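PDB 7ATL: esterase from uncultured bacterium pCosCE1, which hydrolyses carboxylic esters and also shows promiscuous acyltransferase activity, as a family VIII carboxylesterase with a beta-lactamase-like fold. Local coordinates for residues Pro228-Pro240 against Gly244-Asp256. Numbering follows the deposited sequence.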
loop_
_atom_site.group_PDB
_atom_site.type_symbol
_atom_site.label_atom_id
_atom_site.label_comp_id
_atom_site.label_asym_id
_atom_site.label_seq_id
_atom_site.Cartn_x
_atom_site.Cartn_y
_atom_site.Cartn_z
ATOM N N PRO A 228 17.206 13.921 7.461
ATOM C CA PRO A 228 17.069 12.616 6.816
ATOM C C PRO A 228 18.273 12.221 5.946
ATOM O O PRO A 228 18.678 13.037 5.143
ATOM C CB PRO A 228 15.844 12.772 5.885
ATOM C CG PRO A 228 15.251 14.122 6.194
ATOM C CD PRO A 228 16.375 14.935 6.797
ATOM N N GLU A 229 18.783 10.991 6.095
ATOM C CA GLU A 229 19.902 10.440 5.277
ATOM C C GLU A 229 19.343 9.391 4.316
ATOM O O GLU A 229 18.297 8.797 4.579
ATOM C CB GLU A 229 21.006 9.871 6.179
ATOM C CG GLU A 229 20.701 8.483 6.767
ATOM C CD GLU A 229 21.679 7.916 7.801
ATOM O OE1 GLU A 229 21.500 6.735 8.216
ATOM O OE2 GLU A 229 22.614 8.651 8.207
ATOM N N PRO A 230 20.020 9.110 3.176
ATOM C CA PRO A 230 19.581 8.062 2.247
ATOM C C PRO A 230 19.569 6.670 2.886
ATOM O O PRO A 230 20.341 6.434 3.781
ATOM C CB PRO A 230 20.607 8.087 1.106
ATOM C CG PRO A 230 21.203 9.485 1.195
ATOM C CD PRO A 230 21.205 9.821 2.679
ATOM N N ILE A 231 18.653 5.808 2.450
ATOM C CA ILE A 231 18.540 4.412 2.958
ATOM C C ILE A 231 19.576 3.576 2.200
ATOM O O ILE A 231 19.600 3.667 0.960
ATOM C CB ILE A 231 17.099 3.894 2.797
ATOM C CG1 ILE A 231 16.125 4.679 3.689
ATOM C CG2 ILE A 231 17.036 2.387 3.051
ATOM C CD1 ILE A 231 14.634 4.509 3.343
ATOM N N ARG A 232 20.441 2.838 2.905
ATOM C CA ARG A 232 21.443 1.960 2.247
ATOM C C ARG A 232 20.809 0.578 2.129
ATOM O O ARG A 232 20.037 0.211 3.024
ATOM C CB ARG A 232 22.777 1.974 3.003
ATOM C CG ARG A 232 23.570 3.270 2.825
ATOM C CD ARG A 232 24.713 3.475 3.816
ATOM N NE ARG A 232 24.520 2.785 5.106
ATOM C CZ ARG A 232 24.201 3.348 6.285
ATOM N NH1 ARG A 232 24.023 4.660 6.383
ATOM N NH2 ARG A 232 24.062 2.574 7.359
ATOM N N ASP A 233 21.071 -0.128 1.037
ATOM C CA ASP A 233 20.568 -1.512 0.853
ATOM C C ASP A 233 20.782 -2.287 2.151
ATOM O O ASP A 233 21.886 -2.156 2.716
ATOM C CB ASP A 233 21.253 -2.228 -0.319
ATOM C CG ASP A 233 20.503 -2.099 -1.638
ATOM O OD1 ASP A 233 19.602 -1.225 -1.708
ATOM O OD2 ASP A 233 20.824 -2.869 -2.586
ATOM N N GLY A 234 19.746 -3.017 2.596
ATOM C CA GLY A 234 19.793 -3.959 3.731
ATOM C C GLY A 234 19.802 -3.259 5.078
ATOM O O GLY A 234 20.063 -3.911 6.084
ATOM N N MET A 235 19.463 -1.977 5.126
ATOM C CA MET A 235 19.339 -1.223 6.403
ATOM C C MET A 235 18.172 -1.769 7.239
ATOM O O MET A 235 17.051 -1.886 6.692
ATOM C CB MET A 235 19.083 0.252 6.083
ATOM C CG MET A 235 19.476 1.237 7.153
ATOM S SD MET A 235 19.609 2.862 6.365
ATOM C CE MET A 235 20.667 3.693 7.551
ATOM N N LEU A 236 18.411 -2.014 8.528
ATOM C CA LEU A 236 17.354 -2.356 9.514
ATOM C C LEU A 236 16.923 -1.098 10.277
ATOM O O LEU A 236 17.645 -0.698 11.204
ATOM C CB LEU A 236 17.872 -3.417 10.491
ATOM C CG LEU A 236 18.382 -4.721 9.880
ATOM C CD1 LEU A 236 18.437 -5.824 10.936
ATOM C CD2 LEU A 236 17.524 -5.174 8.715
ATOM N N LEU A 237 15.739 -0.575 9.954
ATOM C CA LEU A 237 15.091 0.627 10.560
ATOM C C LEU A 237 14.093 0.214 11.649
ATOM O O LEU A 237 13.294 -0.700 11.391
ATOM C CB LEU A 237 14.360 1.398 9.455
ATOM C CG LEU A 237 15.269 2.081 8.439
ATOM C CD1 LEU A 237 14.463 2.968 7.508
ATOM C CD2 LEU A 237 16.348 2.900 9.144
ATOM N N THR A 238 14.105 0.895 12.800
ATOM C CA THR A 238 13.094 0.703 13.878
ATOM C C THR A 238 11.771 1.307 13.386
ATOM O O THR A 238 11.740 2.486 13.001
ATOM C CB THR A 238 13.572 1.247 15.237
ATOM O OG1 THR A 238 14.911 0.811 15.440
ATOM C CG2 THR A 238 12.740 0.767 16.409
ATOM N N LEU A 239 10.719 0.501 13.325
ATOM C CA LEU A 239 9.386 1.008 12.932
ATOM C C LEU A 239 8.867 1.865 14.079
ATOM O O LEU A 239 9.228 1.622 15.235
ATOM C CB LEU A 239 8.472 -0.177 12.610
ATOM C CG LEU A 239 8.813 -0.863 11.292
ATOM C CD1 LEU A 239 8.420 -2.334 11.295
ATOM C CD2 LEU A 239 8.168 -0.114 10.142
ATOM N N PRO A 240 8.058 2.910 13.797
ATOM C CA PRO A 240 7.424 3.687 14.863
ATOM C C PRO A 240 6.566 2.757 15.738
ATOM O O PRO A 240 6.101 1.735 15.234
ATOM C CB PRO A 240 6.591 4.755 14.142
ATOM C CG PRO A 240 6.542 4.323 12.685
ATOM C CD PRO A 240 7.712 3.391 12.453
ATOM N N GLY A 244 5.449 -2.258 14.361
ATOM C CA GLY A 244 6.227 -3.504 14.369
ATOM C C GLY A 244 7.517 -3.327 15.138
ATOM O O GLY A 244 7.507 -2.654 16.156
ATOM N N PHE A 245 8.592 -3.943 14.663
ATOM C CA PHE A 245 9.925 -3.945 15.307
ATOM C C PHE A 245 10.845 -3.291 14.293
ATOM O O PHE A 245 10.868 -2.053 14.270
ATOM C CB PHE A 245 10.358 -5.357 15.737
ATOM C CG PHE A 245 9.583 -5.930 16.905
ATOM C CD1 PHE A 245 8.322 -6.499 16.716
ATOM C CD2 PHE A 245 10.100 -5.890 18.197
ATOM C CE1 PHE A 245 7.601 -7.014 17.787
ATOM C CE2 PHE A 245 9.372 -6.398 19.270
ATOM C CZ PHE A 245 8.124 -6.960 19.064
ATOM N N GLU A 246 11.482 -4.107 13.448
ATOM C CA GLU A 246 12.566 -3.686 12.533
ATOM C C GLU A 246 12.202 -4.155 11.138
ATOM O O GLU A 246 11.777 -5.299 10.990
ATOM C CB GLU A 246 13.937 -4.226 12.953
ATOM C CG GLU A 246 14.496 -3.538 14.187
ATOM C CD GLU A 246 15.983 -3.760 14.406
ATOM O OE1 GLU A 246 16.563 -4.641 13.727
ATOM O OE2 GLU A 246 16.571 -3.044 15.246
ATOM N N ILE A 247 12.379 -3.268 10.170
ATOM C CA ILE A 247 12.057 -3.506 8.742
ATOM C C ILE A 247 13.376 -3.463 7.967
ATOM O O ILE A 247 14.225 -2.591 8.269
ATOM C CB ILE A 247 11.027 -2.478 8.220
ATOM C CG1 ILE A 247 10.821 -2.618 6.711
ATOM C CG2 ILE A 247 11.440 -1.058 8.593
ATOM C CD1 ILE A 247 9.644 -1.880 6.189
ATOM N N GLU A 248 13.519 -4.363 6.999
ATOM C CA GLU A 248 14.711 -4.486 6.128
ATOM C C GLU A 248 14.375 -3.873 4.774
ATOM O O GLU A 248 13.532 -4.446 4.075
ATOM C CB GLU A 248 15.108 -5.957 5.967
ATOM C CG GLU A 248 16.514 -6.102 5.448
ATOM C CD GLU A 248 17.063 -7.494 5.201
ATOM O OE1 GLU A 248 16.505 -8.502 5.714
ATOM O OE2 GLU A 248 18.062 -7.541 4.468
ATOM N N LEU A 249 15.047 -2.787 4.404
ATOM C CA LEU A 249 14.790 -2.095 3.119
ATOM C C LEU A 249 16.025 -2.176 2.232
ATOM O O LEU A 249 17.142 -2.003 2.739
ATOM C CB LEU A 249 14.434 -0.639 3.393
ATOM C CG LEU A 249 13.121 -0.427 4.134
ATOM C CD1 LEU A 249 12.937 1.059 4.497
ATOM C CD2 LEU A 249 11.964 -0.962 3.309
ATOM N N ALA A 250 15.795 -2.416 0.947
ATOM C CA ALA A 250 16.833 -2.491 -0.088
ATOM C C ALA A 250 16.353 -1.681 -1.285
ATOM O O ALA A 250 15.755 -2.213 -2.218
ATOM C CB ALA A 250 17.128 -3.933 -0.406
ATOM N N PRO A 251 16.600 -0.353 -1.277
ATOM C CA PRO A 251 16.210 0.519 -2.389
ATOM C C PRO A 251 16.699 0.109 -3.788
ATOM O O PRO A 251 16.075 0.521 -4.734
ATOM C CB PRO A 251 16.755 1.892 -1.983
ATOM C CG PRO A 251 16.762 1.803 -0.475
ATOM C CD PRO A 251 17.202 0.392 -0.164
ATOM N N SER A 252 17.715 -0.737 -3.910
ATOM C CA SER A 252 18.166 -1.251 -5.233
ATOM C C SER A 252 17.147 -2.253 -5.801
ATOM O O SER A 252 17.138 -2.428 -7.027
ATOM C CB SER A 252 19.552 -1.847 -5.162
ATOM O OG SER A 252 19.558 -3.065 -4.432
ATOM N N ARG A 253 16.336 -2.905 -4.957
ATOM C CA ARG A 253 15.399 -3.973 -5.395
ATOM C C ARG A 253 14.542 -3.489 -6.573
ATOM O O ARG A 253 14.372 -4.260 -7.544
ATOM C CB ARG A 253 14.516 -4.397 -4.222
ATOM C CG ARG A 253 13.733 -5.681 -4.461
ATOM C CD ARG A 253 12.825 -5.985 -3.290
ATOM N NE ARG A 253 12.382 -7.366 -3.284
ATOM C CZ ARG A 253 11.423 -7.851 -4.058
ATOM N NH1 ARG A 253 10.795 -7.069 -4.929
ATOM N NH2 ARG A 253 11.094 -9.128 -3.942
ATOM N N ALA A 254 14.053 -2.245 -6.494
ATOM C CA ALA A 254 13.216 -1.558 -7.514
ATOM C C ALA A 254 13.871 -1.582 -8.909
ATOM O O ALA A 254 13.143 -1.355 -9.895
ATOM C CB ALA A 254 12.950 -0.141 -7.064
ATOM N N LEU A 255 15.189 -1.800 -9.008
ATOM C CA LEU A 255 15.937 -1.737 -10.300
ATOM C C LEU A 255 16.204 -3.136 -10.842
ATOM O O LEU A 255 16.646 -3.222 -11.982
ATOM C CB LEU A 255 17.248 -0.964 -10.108
ATOM C CG LEU A 255 17.077 0.477 -9.607
ATOM C CD1 LEU A 255 18.416 1.109 -9.273
ATOM C CD2 LEU A 255 16.321 1.325 -10.617
ATOM N N ASP A 256 15.889 -4.168 -10.062
ATOM C CA ASP A 256 16.238 -5.579 -10.342
ATOM C C ASP A 256 15.061 -6.246 -11.053
ATOM O O ASP A 256 14.083 -6.558 -10.385
ATOM C CB ASP A 256 16.584 -6.297 -9.038
ATOM C CG ASP A 256 17.075 -7.719 -9.216
ATOM O OD1 ASP A 256 17.127 -8.177 -10.371
ATOM O OD2 ASP A 256 17.394 -8.354 -8.187
HETATM O O HOH W 1 19.863 -6.453 5.934
HETATM O O HOH W 2 14.850 -1.503 16.527
#
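Leu237 and Ile247 pair at the middle of a two-stranded antiparallel beta hairpin, formed by strands 235-238 and 246-249 within the beta-lactamase-like chain. The strand directions lie at 147°. Leu237 and Ile247 exchange two backbone hydrogen bonds, N to O, both 3.0 Å long. Leu249 N gives a straight bond to Met235 O, but the return bond from Met235 N is weak. Leu249 O also takes a weak bond from Gly234 N, where the type II turn Arg232-Met235 leads into the hairpin. At the other end Leu239 N donates to Phe245 O at 2.7 Å. Phe245 also bonds through its backbone to Leu125.

Apolar side chains fill the face of Leu237, Ile247 and Leu249. The CD1 methyls of Leu237 and Leu249 meet at 3.9 Å, the two side chains crossing at about a right angle. Leu239 lays CD2 against Ile247 CG2 at 3.7 Å. Ile247 CG1 is anti to its backbone N (chi1 173°), which leaves CG2 between N and the carbonyl carbon, where it meets Leu239. The Leu239 side chain lies near, without touching, the probable SxxK motif residues Ser65, Lys68 and Tyr123. Beyond the strands, Ile231 CG2 rests on Pro251 CG. His222 of strand 221-222 touches Ile231, Met235 and Leu237.

The opposite face is more polar. Leu236 CD2 lies 3.5 Å from Glu248 CG, the aliphatic part of an extended chain whose OE1 forms a salt bridge with Arg124. One water donates to Gly234 O and, weakly, to Glu248 OE2. A second water joins Thr238 OG1 to Glu246 OE2.

Asp233, in the turn before strand 235-238, holds the backbone just ahead of the 3-10 segment 253-255. Ser252 N donates to the syn lone pair of Asp233 OD1 at 2.9 Å, with an N-H...O angle of 160°.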